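Local coordinates for protein plu4264 (PDB 4MV2) that is of unknown function but binds a metal ion, here nickel, in the manner of the cupin family to which it belongs, at residues Asn64-Asn70 with Ser88-Asn94; Glu16-Asp20 with Lys46-His50; Met2-Met8 with Ser22-Glu28; Met8-Met13 with Trp38-Arg42. One frame throughout, in Å; residues are numbered along the deposited sequence.

How the contacts relate
Contacts 3, 4 and 2 interleave along the chain, and contact 1 follows them in series. In contacts 3 and 4, which share M8 and have centres about 14 Å apart, the N-terminal segment packs on the end of strand 19-23 with the loop after it, and on strand 35-41, neighbours in the six-stranded sheet; both contacts touch the second subunit. Contact 2, centred about 13 Å from contact 4 and salt-bridged to it (D20-R42), joins strand 19-23 to loop 46-50. Contact 1 lies in the four-stranded sheet, centred about 10 Å from contact 2 and 27 Å from contact 3. H50 and H90 join contacts 2 and 1 at one nickel, linking dimer interface to metal site.

Contact 1: residues Asn64-Asn70 with Ser88-Asn94; sequences NAIIRIN and SEHHVIN. With NI (nickel (II) ion), chain C.
Two antiparallel neighbours in the four-stranded sheet of the cupin fold make this contact, and the second carries a nickel ligand. Strands 64-69 and 90-94 run at 150° with axes 4.7 Å apart. I66-I93 and R68-H91 are hydrogen-bonded pairs: I66 N to I93 O 2.9 Å, I93 N to I66 O 2.8 Å, R68 N to H91 O 3.0 Å, H91 N to R68 O 3.2 Å. I67-V92 and I69-H90 are the non-hydrogen-bonded pairs. Beyond the strand, N70 turns to a left-handed conformation (46/55) and grips E89 twice, N70 N to E89 O and E89 N to N70 OD1, both 2.9 Å. I67, I69, H90 and V92 share one face, where I67 CD1 meets V92 CG2 at 3.8 Å and V92 packs on F100 and F102. The other carries I66, R68, H91 and I93; there the R68 guanidinium lies against I93 CD1 (CZ to CD1 3.9 Å) and pairs with D73. H90, with chi1 at 49° (p), holds nickel through NE2 at 2.2 Å, alongside H50, H52 and E56. H90 ND1 donates to S88 O at 2.8 Å, so the imidazole carries its proton on ND1 and offers NE2 to the metal.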
# COMPACT_ATOMS: atom_id res chain seq x y z
N ASN A 64 1.07 15.03 -8.21
CA ASN A 64 -0.14 15.76 -7.84
C ASN A 64 -1.25 15.36 -8.76
O ASN A 64 -1.04 15.23 -9.95
CB ASN A 64 0.11 17.27 -7.98
CG ASN A 64 1.15 17.75 -7.01
OD1 ASN A 64 2.35 17.79 -7.32
ND2 ASN A 64 0.72 18.04 -5.81
N ALA A 65 -2.44 15.24 -8.21
CA ALA A 65 -3.61 14.92 -9.01
C ALA A 65 -4.85 15.39 -8.31
O ALA A 65 -4.80 15.80 -7.15
CB ALA A 65 -3.68 13.43 -9.29
N ILE A 66 -5.96 15.29 -9.02
CA ILE A 66 -7.29 15.44 -8.46
C ILE A 66 -7.97 14.08 -8.45
O ILE A 66 -8.03 13.44 -9.49
CB ILE A 66 -8.13 16.39 -9.30
CG1 ILE A 66 -7.49 17.77 -9.31
CG2 ILE A 66 -9.54 16.48 -8.76
CD1 ILE A 66 -8.10 18.68 -10.36
N ILE A 67 -8.48 13.66 -7.30
CA ILE A 67 -9.31 12.47 -7.26
C ILE A 67 -10.75 12.98 -7.29
O ILE A 67 -11.18 13.65 -6.36
CB ILE A 67 -9.08 11.58 -6.04
CG1 ILE A 67 -7.59 11.39 -5.74
CG2 ILE A 67 -9.79 10.26 -6.25
CD1 ILE A 67 -6.82 10.72 -6.83
N ARG A 68 -11.49 12.66 -8.34
CA ARG A 68 -12.89 13.05 -8.44
C ARG A 68 -13.72 11.86 -8.01
O ARG A 68 -13.66 10.80 -8.62
CB ARG A 68 -13.22 13.43 -9.88
CG ARG A 68 -14.67 13.90 -10.04
CD ARG A 68 -14.91 14.65 -11.32
NE ARG A 68 -14.23 15.95 -11.28
CZ ARG A 68 -14.08 16.75 -12.32
NH1 ARG A 68 -14.51 16.40 -13.53
NH2 ARG A 68 -13.46 17.91 -12.17
N ILE A 69 -14.49 12.07 -6.95
CA ILE A 69 -15.33 11.02 -6.36
C ILE A 69 -16.75 11.56 -6.35
O ILE A 69 -17.06 12.52 -5.65
CB ILE A 69 -14.86 10.64 -4.93
CG1 ILE A 69 -13.40 10.18 -4.96
CG2 ILE A 69 -15.78 9.57 -4.33
CD1 ILE A 69 -12.82 9.93 -3.60
N ASN A 70 -17.60 10.97 -7.18
CA ASN A 70 -18.96 11.46 -7.38
C ASN A 70 -18.94 12.96 -7.58
O ASN A 70 -19.66 13.71 -6.87
CB ASN A 70 -19.85 11.11 -6.20
CG ASN A 70 -20.05 9.62 -6.05
OD1 ASN A 70 -19.98 8.86 -7.02
ND2 ASN A 70 -20.31 9.19 -4.83
N SER A 88 -19.13 4.37 -5.34
CA SER A 88 -18.93 5.73 -5.84
C SER A 88 -18.20 5.66 -7.18
O SER A 88 -17.34 4.80 -7.37
CB SER A 88 -18.09 6.54 -4.86
OG SER A 88 -16.75 6.05 -4.77
N GLU A 89 -18.52 6.59 -8.07
CA GLU A 89 -17.78 6.77 -9.31
C GLU A 89 -16.51 7.53 -9.02
O GLU A 89 -16.53 8.56 -8.35
CB GLU A 89 -18.61 7.54 -10.33
CG GLU A 89 -19.92 6.85 -10.72
CD GLU A 89 -19.75 5.61 -11.63
OE1 GLU A 89 -18.74 5.52 -12.37
OE2 GLU A 89 -20.67 4.74 -11.61
N HIS A 90 -15.40 7.01 -9.51
CA HIS A 90 -14.12 7.61 -9.21
C HIS A 90 -13.21 7.51 -10.35
O HIS A 90 -13.24 6.51 -11.09
CB HIS A 90 -13.45 6.98 -7.97
CG HIS A 90 -13.40 5.47 -7.96
ND1 HIS A 90 -14.52 4.69 -7.71
CD2 HIS A 90 -12.36 4.60 -8.09
CE1 HIS A 90 -14.17 3.41 -7.74
NE2 HIS A 90 -12.87 3.33 -7.95
N HIS A 91 -12.42 8.57 -10.52
CA HIS A 91 -11.24 8.55 -11.40
C HIS A 91 -10.20 9.60 -10.96
O HIS A 91 -10.43 10.40 -10.02
CB HIS A 91 -11.65 8.71 -12.88
CG HIS A 91 -12.08 10.09 -13.30
ND1 HIS A 91 -13.34 10.60 -13.06
CD2 HIS A 91 -11.42 11.03 -14.03
CE1 HIS A 91 -13.44 11.79 -13.63
NE2 HIS A 91 -12.28 12.09 -14.19
N VAL A 92 -9.06 9.56 -11.62
CA VAL A 92 -7.89 10.35 -11.26
C VAL A 92 -7.54 11.27 -12.42
O VAL A 92 -7.50 10.84 -13.56
CB VAL A 92 -6.71 9.43 -10.96
CG1 VAL A 92 -5.51 10.22 -10.47
CG2 VAL A 92 -7.11 8.40 -9.88
N ILE A 93 -7.33 12.54 -12.10
CA ILE A 93 -7.02 13.57 -13.10
C ILE A 93 -5.66 14.11 -12.82
O ILE A 93 -5.41 14.68 -11.76
CB ILE A 93 -8.06 14.73 -13.04
CG1 ILE A 93 -9.47 14.21 -13.32
CG2 ILE A 93 -7.66 15.86 -14.02
CD1 ILE A 93 -10.56 15.15 -12.81
N ASN A 94 -4.74 13.92 -13.77
CA ASN A 94 -3.40 14.47 -13.64
C ASN A 94 -3.17 15.57 -14.66
O ASN A 94 -2.82 15.28 -15.81
CB ASN A 94 -2.31 13.40 -13.83
CG ASN A 94 -0.90 13.95 -13.59
OD1 ASN A 94 -0.70 15.08 -13.18
ND2 ASN A 94 0.09 13.13 -13.93
NI NI C . -11.81 1.46 -8.25
O HOH W 1 -15.29 10.23 -11.00
O HOH W 2 -9.99 2.32 -8.79
O HOH W 3 -10.68 -0.36 -8.62

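Contact 2: residues Glu16-Asp20 with Lys46-His50; sequences EYDLD and KSFRH. With NI (nickel (II) ion), chain C.
Two consecutive non-glycine residues in the left-handed region, Y17 (55/30) and D18 (62/25), form the type I' turn E16-L19, a tight hairpin closed by E16 N to L19 O (2.9 Å) and L19 N to E16 O (3.0 Å). The turn lies against the extended loop 46-50, Y17 opposite F48 (CA-CA 4.6 Å) and D18 opposite S47 (4.7 Å). One direct hydrogen bond joins the backbones, F48 N to Y17 O at 2.8 Å, and a water bridges D18 O (2.8 Å) and K46 O (3.0 Å). Y17, chi1 m, forms an aromatic cluster with F48 (chi1 t) and H50 (chi1 p): Y17 CD1 lies 3.5 Å from F48 CD2 and Y17 CE1 3.3 Å from H50 ND1, the ring planes inclined by 57° and 65°. H50 ND1 donates to a water (2.9 Å) that also bonds Y17 OH (3.0 Å). H50 NE2 coordinates nickel at 2.1 Å. H50, H52 and E56, with H90 from a later strand, make the three-histidine, one-glutamate metal site typical of cupins.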
# COMPACT_ATOMS: atom_id res chain seq x y z
N GLU A 16 -4.32 -0.26 -18.28
CA GLU A 16 -5.72 -0.58 -18.06
C GLU A 16 -6.35 0.56 -17.27
O GLU A 16 -5.67 1.28 -16.55
CB GLU A 16 -5.88 -1.93 -17.35
CG GLU A 16 -5.16 -2.02 -16.04
CD GLU A 16 -5.48 -3.32 -15.30
OE1 GLU A 16 -6.67 -3.68 -15.23
OE2 GLU A 16 -4.56 -3.98 -14.78
N TYR A 17 -7.65 0.76 -17.46
CA TYR A 17 -8.34 1.88 -16.83
C TYR A 17 -7.67 3.20 -17.19
O TYR A 17 -7.69 4.13 -16.40
CB TYR A 17 -8.43 1.70 -15.30
CG TYR A 17 -9.32 0.53 -14.94
CD1 TYR A 17 -10.70 0.67 -14.89
CD2 TYR A 17 -8.79 -0.72 -14.68
CE1 TYR A 17 -11.53 -0.40 -14.57
CE2 TYR A 17 -9.61 -1.80 -14.35
CZ TYR A 17 -10.97 -1.63 -14.30
OH TYR A 17 -11.80 -2.69 -13.99
N ASP A 18 -7.08 3.25 -18.39
CA ASP A 18 -6.45 4.43 -18.93
C ASP A 18 -5.27 4.91 -18.08
O ASP A 18 -4.89 6.10 -18.11
CB ASP A 18 -7.48 5.55 -19.14
CG ASP A 18 -8.55 5.16 -20.15
OD1 ASP A 18 -8.31 4.29 -21.01
OD2 ASP A 18 -9.63 5.74 -20.07
N LEU A 19 -4.67 4.00 -17.33
CA LEU A 19 -3.44 4.27 -16.60
C LEU A 19 -2.51 3.07 -16.74
O LEU A 19 -2.88 2.08 -17.34
CB LEU A 19 -3.77 4.66 -15.15
CG LEU A 19 -4.52 3.66 -14.27
CD1 LEU A 19 -3.77 2.35 -13.98
CD2 LEU A 19 -4.90 4.36 -12.97
N ASP A 20 -1.30 3.20 -16.22
CA ASP A 20 -0.32 2.14 -16.29
C ASP A 20 -0.22 1.50 -14.92
O ASP A 20 -0.00 2.19 -13.90
CB ASP A 20 1.04 2.69 -16.72
CG ASP A 20 1.05 3.04 -18.17
OD1 ASP A 20 0.28 2.41 -18.95
OD2 ASP A 20 1.75 4.00 -18.56
N LYS A 46 -6.00 11.45 -17.72
CA LYS A 46 -6.90 11.04 -16.63
C LYS A 46 -7.23 9.58 -16.75
O LYS A 46 -7.21 9.02 -17.84
CB LYS A 46 -8.18 11.88 -16.65
CG LYS A 46 -9.00 11.71 -17.91
CD LYS A 46 -10.41 12.20 -17.74
CE LYS A 46 -11.40 11.10 -17.31
NZ LYS A 46 -11.69 10.07 -18.39
N SER A 47 -7.60 8.95 -15.63
CA SER A 47 -7.93 7.51 -15.66
C SER A 47 -9.41 7.26 -15.94
O SER A 47 -10.20 8.18 -15.97
CB SER A 47 -7.49 6.82 -14.38
OG SER A 47 -8.28 7.26 -13.29
N PHE A 48 -9.77 5.99 -16.12
CA PHE A 48 -11.11 5.58 -16.52
C PHE A 48 -12.07 5.56 -15.35
O PHE A 48 -11.82 4.95 -14.36
CB PHE A 48 -11.03 4.17 -17.13
CG PHE A 48 -12.35 3.59 -17.48
CD1 PHE A 48 -12.92 3.86 -18.70
CD2 PHE A 48 -13.02 2.73 -16.59
CE1 PHE A 48 -14.16 3.30 -19.04
CE2 PHE A 48 -14.25 2.17 -16.93
CZ PHE A 48 -14.81 2.45 -18.15
N ARG A 49 -13.21 6.22 -15.49
CA ARG A 49 -14.14 6.36 -14.36
C ARG A 49 -14.92 5.07 -14.15
O ARG A 49 -15.46 4.49 -15.12
CB ARG A 49 -15.06 7.57 -14.63
CG ARG A 49 -16.07 7.86 -13.51
CD ARG A 49 -16.77 9.20 -13.78
NE ARG A 49 -17.85 9.56 -12.83
CZ ARG A 49 -19.16 9.32 -13.00
NH1 ARG A 49 -19.63 8.71 -14.09
NH2 ARG A 49 -20.04 9.71 -12.07
N HIS A 50 -14.93 4.56 -12.91
CA HIS A 50 -15.78 3.39 -12.65
C HIS A 50 -16.28 3.40 -11.24
O HIS A 50 -15.93 4.28 -10.43
CB HIS A 50 -15.00 2.09 -12.93
CG HIS A 50 -13.97 1.71 -11.90
ND1 HIS A 50 -13.35 0.47 -11.92
CD2 HIS A 50 -13.47 2.35 -10.81
CE1 HIS A 50 -12.48 0.39 -10.92
NE2 HIS A 50 -12.54 1.51 -10.23
NI NI C . -11.81 1.46 -8.25
O HOH W 4 -14.57 -1.46 -13.67
O HOH W 5 -5.30 8.11 -19.97
O HOH W 6 -9.36 8.35 -19.52
O HOH W 2 -9.99 2.32 -8.79
O HOH W 3 -10.68 -0.36 -8.62

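Contact 3: residues Met2-Met8 with Ser22-Glu28; sequences MNIIRKM and SRLLPWE
R6 and W27 bury the most surface, 122 and 108 Å², with S22 next at 49 Å². R6 lies in the short strand 5-6; its CA-CB bond points toward segment 22-28, and the side chain extends with chi1 and chi2 t before bending at chi3 (-75°, m), which brings the guanidinium to backbone carbonyls at the end of strand 19-23 and just beyond. R6 NH2 donates to R23 O at 2.9 Å and R6 NH1 to L24 O at 2.8 Å, both acceptors near the guanidinium plane. A water links R6 NH2 (3.0 Å) to S22 OG (2.9 Å), and the selenium of selenomethionine M8 reaches S22 OG at 3.9 Å. Beyond L24 a cis peptide precedes P26, and W27, chi1 t, lies over one face of the guanidinium, with W27 CE3 3.5 Å from R6 NH1. At its other end the indole donates from W27 NE1 to N3 O at 2.9 Å, and W27 CZ2 comes within 3.8 Å of I4 O. A second water joins N3 N (2.9 Å) to E28 O (2.7 Å). The two side chains tie the N-terminal arm to its own subunit, while I5 and R6 pair with a strand of the second subunit in an antiparallel ladder and W27 packs on I83 of that subunit: an N-terminal strand extending its partner's sheet across the interface of a cupin dimer.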
# COMPACT_ATOMS: atom_id res chain seq x y z
N MSE A 2 8.17 -19.19 -2.11
CA MSE A 2 7.74 -17.94 -2.72
C MSE A 2 8.87 -16.91 -2.85
O MSE A 2 9.76 -16.83 -2.00
CB MSE A 2 6.48 -17.34 -2.03
CG MSE A 2 6.48 -17.05 -0.51
SE MSE A 2 5.28 -15.56 0.09
CE MSE A 2 6.70 -14.83 1.19
N ASN A 3 8.83 -16.16 -3.96
CA ASN A 3 9.70 -15.01 -4.14
C ASN A 3 9.44 -14.00 -3.07
O ASN A 3 8.28 -13.64 -2.79
CB ASN A 3 9.44 -14.35 -5.48
CG ASN A 3 9.92 -15.19 -6.62
OD1 ASN A 3 10.73 -16.11 -6.44
ND2 ASN A 3 9.41 -14.92 -7.82
N ILE A 4 10.51 -13.50 -2.48
CA ILE A 4 10.43 -12.49 -1.43
C ILE A 4 10.32 -11.09 -2.02
O ILE A 4 9.60 -10.26 -1.50
CB ILE A 4 11.68 -12.59 -0.49
CG1 ILE A 4 11.64 -13.90 0.31
CG2 ILE A 4 11.80 -11.38 0.40
CD1 ILE A 4 10.24 -14.41 0.64
N ILE A 5 11.05 -10.84 -3.09
CA ILE A 5 11.10 -9.52 -3.68
C ILE A 5 10.60 -9.58 -5.09
O ILE A 5 10.85 -10.53 -5.82
CB ILE A 5 12.54 -8.94 -3.68
CG1 ILE A 5 12.54 -7.49 -4.18
CG2 ILE A 5 13.48 -9.75 -4.52
CD1 ILE A 5 13.86 -6.72 -3.96
N ARG A 6 9.86 -8.55 -5.46
CA ARG A 6 9.56 -8.25 -6.84
C ARG A 6 10.16 -6.88 -7.13
O ARG A 6 9.72 -5.87 -6.59
CB ARG A 6 8.07 -8.25 -7.14
CG ARG A 6 7.79 -8.02 -8.62
CD ARG A 6 6.36 -7.67 -8.88
NE ARG A 6 5.53 -8.85 -8.78
CZ ARG A 6 4.21 -8.82 -8.63
NH1 ARG A 6 3.57 -9.97 -8.57
NH2 ARG A 6 3.56 -7.67 -8.54
N LYS A 7 11.18 -6.86 -7.97
CA LYS A 7 11.77 -5.62 -8.44
C LYS A 7 10.86 -5.00 -9.47
O LYS A 7 10.33 -5.68 -10.35
CB LYS A 7 13.13 -5.92 -9.08
CG LYS A 7 14.14 -6.53 -8.14
CD LYS A 7 14.56 -5.56 -7.06
CE LYS A 7 15.34 -4.37 -7.60
NZ LYS A 7 15.83 -3.49 -6.46
N MSE A 8 10.61 -3.71 -9.34
CA MSE A 8 9.75 -3.07 -10.31
C MSE A 8 10.38 -3.00 -11.67
O MSE A 8 11.51 -2.55 -11.82
CB MSE A 8 9.39 -1.67 -9.86
CG MSE A 8 8.56 -0.86 -10.84
SE MSE A 8 6.81 -1.64 -11.27
CE MSE A 8 5.95 -1.08 -9.60
N SER A 22 0.83 -1.99 -12.27
CA SER A 22 1.57 -3.21 -11.91
C SER A 22 0.79 -3.86 -10.79
O SER A 22 0.87 -3.45 -9.64
CB SER A 22 3.00 -2.89 -11.48
OG SER A 22 3.71 -4.06 -11.13
N ARG A 23 0.05 -4.90 -11.15
CA ARG A 23 -0.80 -5.60 -10.17
C ARG A 23 0.04 -6.42 -9.22
O ARG A 23 0.97 -7.09 -9.64
CB ARG A 23 -1.84 -6.49 -10.85
CG ARG A 23 -2.99 -5.67 -11.43
CD ARG A 23 -4.02 -6.53 -12.09
NE ARG A 23 -5.12 -5.75 -12.64
CZ ARG A 23 -6.37 -5.81 -12.22
NH1 ARG A 23 -6.71 -6.61 -11.21
NH2 ARG A 23 -7.29 -5.07 -12.82
N LEU A 24 -0.36 -6.43 -7.95
CA LEU A 24 0.25 -7.29 -6.94
C LEU A 24 0.15 -8.77 -7.29
O LEU A 24 1.12 -9.53 -7.20
CB LEU A 24 -0.43 -7.03 -5.61
CG LEU A 24 0.09 -7.83 -4.42
CD1 LEU A 24 1.54 -7.45 -4.11
CD2 LEU A 24 -0.82 -7.59 -3.25
N LEU A 25 -1.05 -9.16 -7.69
CA LEU A 25 -1.39 -10.57 -7.91
C LEU A 25 -1.46 -10.84 -9.40
O LEU A 25 -1.83 -9.96 -10.17
CB LEU A 25 -2.75 -10.90 -7.29
CG LEU A 25 -2.87 -10.58 -5.81
CD1 LEU A 25 -4.30 -10.78 -5.32
CD2 LEU A 25 -1.87 -11.39 -4.99
N PRO A 26 -1.12 -12.06 -9.83
CA PRO A 26 -0.71 -13.18 -8.97
C PRO A 26 0.73 -13.04 -8.45
O PRO A 26 1.56 -12.40 -9.07
CB PRO A 26 -0.83 -14.40 -9.89
CG PRO A 26 -0.64 -13.85 -11.24
CD PRO A 26 -1.26 -12.48 -11.23
N TRP A 27 1.00 -13.70 -7.34
CA TRP A 27 2.32 -13.76 -6.75
C TRP A 27 2.35 -15.12 -6.09
O TRP A 27 1.69 -15.33 -5.08
CB TRP A 27 2.49 -12.62 -5.74
CG TRP A 27 3.86 -12.50 -5.15
CD1 TRP A 27 4.69 -13.51 -4.75
CD2 TRP A 27 4.56 -11.29 -4.93
NE1 TRP A 27 5.87 -12.99 -4.28
CE2 TRP A 27 5.82 -11.62 -4.37
CE3 TRP A 27 4.25 -9.94 -5.12
CZ2 TRP A 27 6.75 -10.66 -4.01
CZ3 TRP A 27 5.16 -9.00 -4.75
CH2 TRP A 27 6.40 -9.35 -4.22
N GLU A 28 3.09 -16.05 -6.67
CA GLU A 28 3.01 -17.42 -6.21
C GLU A 28 3.46 -17.50 -4.76
O GLU A 28 4.51 -16.97 -4.40
CB GLU A 28 3.86 -18.33 -7.07
CG GLU A 28 3.72 -19.80 -6.69
CD GLU A 28 4.43 -20.72 -7.64
OE1 GLU A 28 5.17 -20.23 -8.52
OE2 GLU A 28 4.25 -21.95 -7.49
O HOH W 7 6.66 -16.32 -5.86
O HOH W 8 4.55 -4.79 -8.40

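Contact 4: residues Met8-Met13 with Trp38-Arg42; sequences MDWDSM and WCIVR
In this cupin dimer, W10 of a short 3-10 turn and the flanking M8 and M13 pack against strand 35-41 of the six-stranded sheet. Hydrogen bonds within segment 8-13 shape the turn at W10-S12: S12 N binds D9 O at 3.0 Å and S12 OG binds the same oxygen at 2.6 Å. The link to 38-42 is made by side chains, the nearest CA atoms (M13 and C39) being 8.7 Å apart. The aromatic part is a T-shaped (edge-to-face) pair: W10, chi1 m, presents the edge of its six-membered ring to the face of the W38 five-membered ring, centroids 5.3 Å apart and planes at 70°, with W10 CZ3 3.6 Å from W38 NE1. That indole nitrogen is hydrogen-bonded to H101, and W38 also packs on V60 of the second subunit. An off-centre CH-pi contact puts M8 CE 4.2 Å from the centroid of the W38 five-membered ring. Apolar contacts complete the interface. W38 and I40, alternate residues of the strand, both point toward segment 8-13; W10 CE3 lies 3.9 Å from I40 CD1, and selenomethionine M13 spans the two, its CE 3.6 Å from W38 CD1 and its SE 3.6 Å from I40 CD1.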
# COMPACT_ATOMS: atom_id res chain seq x y z
N MSE A 8 10.61 -3.71 -9.34
CA MSE A 8 9.75 -3.07 -10.31
C MSE A 8 10.38 -3.00 -11.67
O MSE A 8 11.51 -2.55 -11.82
CB MSE A 8 9.39 -1.67 -9.86
CG MSE A 8 8.56 -0.86 -10.84
SE MSE A 8 6.81 -1.64 -11.27
CE MSE A 8 5.95 -1.08 -9.60
N ASP A 9 9.65 -3.45 -12.68
CA ASP A 9 10.04 -3.24 -14.07
C ASP A 9 8.99 -2.29 -14.65
O ASP A 9 7.88 -2.71 -14.94
CB ASP A 9 10.04 -4.59 -14.78
CG ASP A 9 10.30 -4.48 -16.25
OD1 ASP A 9 10.48 -3.33 -16.75
OD2 ASP A 9 10.35 -5.53 -16.93
N TRP A 10 9.32 -1.01 -14.77
CA TRP A 10 8.30 -0.04 -15.21
C TRP A 10 7.76 -0.32 -16.62
O TRP A 10 6.54 -0.10 -16.91
CB TRP A 10 8.82 1.40 -15.15
CG TRP A 10 9.36 1.79 -13.82
CD1 TRP A 10 10.67 1.96 -13.52
CD2 TRP A 10 8.63 2.10 -12.62
NE1 TRP A 10 10.80 2.40 -12.21
CE2 TRP A 10 9.56 2.47 -11.65
CE3 TRP A 10 7.27 2.08 -12.28
CZ2 TRP A 10 9.20 2.82 -10.37
CZ3 TRP A 10 6.92 2.46 -11.03
CH2 TRP A 10 7.87 2.80 -10.09
N ASP A 11 8.59 -0.93 -17.46
CA ASP A 11 8.18 -1.23 -18.82
C ASP A 11 7.22 -2.43 -18.88
O ASP A 11 6.57 -2.63 -19.89
CB ASP A 11 9.40 -1.53 -19.66
CG ASP A 11 9.06 -1.73 -21.12
OD1 ASP A 11 8.53 -0.77 -21.73
OD2 ASP A 11 9.37 -2.79 -21.69
N SER A 12 7.13 -3.19 -17.79
CA SER A 12 6.23 -4.36 -17.71
C SER A 12 4.81 -4.01 -17.33
O SER A 12 3.93 -4.86 -17.28
CB SER A 12 6.77 -5.40 -16.69
OG SER A 12 6.59 -4.97 -15.32
N MSE A 13 4.54 -2.74 -17.04
CA MSE A 13 3.21 -2.33 -16.59
C MSE A 13 2.20 -2.59 -17.71
O MSE A 13 2.50 -2.51 -18.89
CB MSE A 13 3.21 -0.86 -16.22
CG MSE A 13 4.02 -0.61 -14.92
SE MSE A 13 4.05 1.23 -14.45
CE MSE A 13 3.60 1.05 -12.60
N TRP A 38 0.23 -0.94 -8.17
CA TRP A 38 0.93 0.34 -8.32
C TRP A 38 0.45 0.96 -9.64
O TRP A 38 0.56 0.34 -10.70
CB TRP A 38 2.46 0.14 -8.40
CG TRP A 38 3.27 1.41 -8.36
CD1 TRP A 38 3.26 2.44 -9.28
CD2 TRP A 38 4.22 1.77 -7.37
NE1 TRP A 38 4.16 3.40 -8.90
CE2 TRP A 38 4.74 3.03 -7.72
CE3 TRP A 38 4.67 1.15 -6.20
CZ2 TRP A 38 5.71 3.66 -6.97
CZ3 TRP A 38 5.61 1.78 -5.44
CH2 TRP A 38 6.15 3.02 -5.83
N CYS A 39 -0.04 2.20 -9.57
CA CYS A 39 -0.65 2.86 -10.72
C CYS A 39 0.03 4.19 -11.00
O CYS A 39 0.39 4.93 -10.09
CB CYS A 39 -2.11 3.15 -10.40
SG CYS A 39 -3.11 1.66 -10.12
N ILE A 40 0.17 4.47 -12.28
CA ILE A 40 0.70 5.74 -12.75
C ILE A 40 -0.25 6.35 -13.73
O ILE A 40 -0.63 5.74 -14.75
CB ILE A 40 2.09 5.62 -13.43
CG1 ILE A 40 3.11 4.94 -12.53
CG2 ILE A 40 2.56 7.04 -13.81
CD1 ILE A 40 4.43 4.65 -13.24
N VAL A 41 -0.69 7.55 -13.40
CA VAL A 41 -1.47 8.39 -14.33
C VAL A 41 -0.46 9.32 -14.98
O VAL A 41 0.16 10.14 -14.31
CB VAL A 41 -2.64 9.12 -13.66
CG1 VAL A 41 -3.43 9.92 -14.72
CG2 VAL A 41 -3.57 8.14 -12.95
N ARG A 42 -0.29 9.18 -16.29
CA ARG A 42 0.76 9.88 -17.01
C ARG A 42 0.45 11.37 -17.09
O ARG A 42 -0.69 11.79 -16.90
CB ARG A 42 0.90 9.24 -18.39
CG ARG A 42 1.34 7.79 -18.33
CD ARG A 42 2.69 7.63 -17.67
NE ARG A 42 3.13 6.24 -17.64
CZ ARG A 42 4.27 5.83 -17.11
NH1 ARG A 42 5.08 6.70 -16.53
NH2 ARG A 42 4.59 4.54 -17.13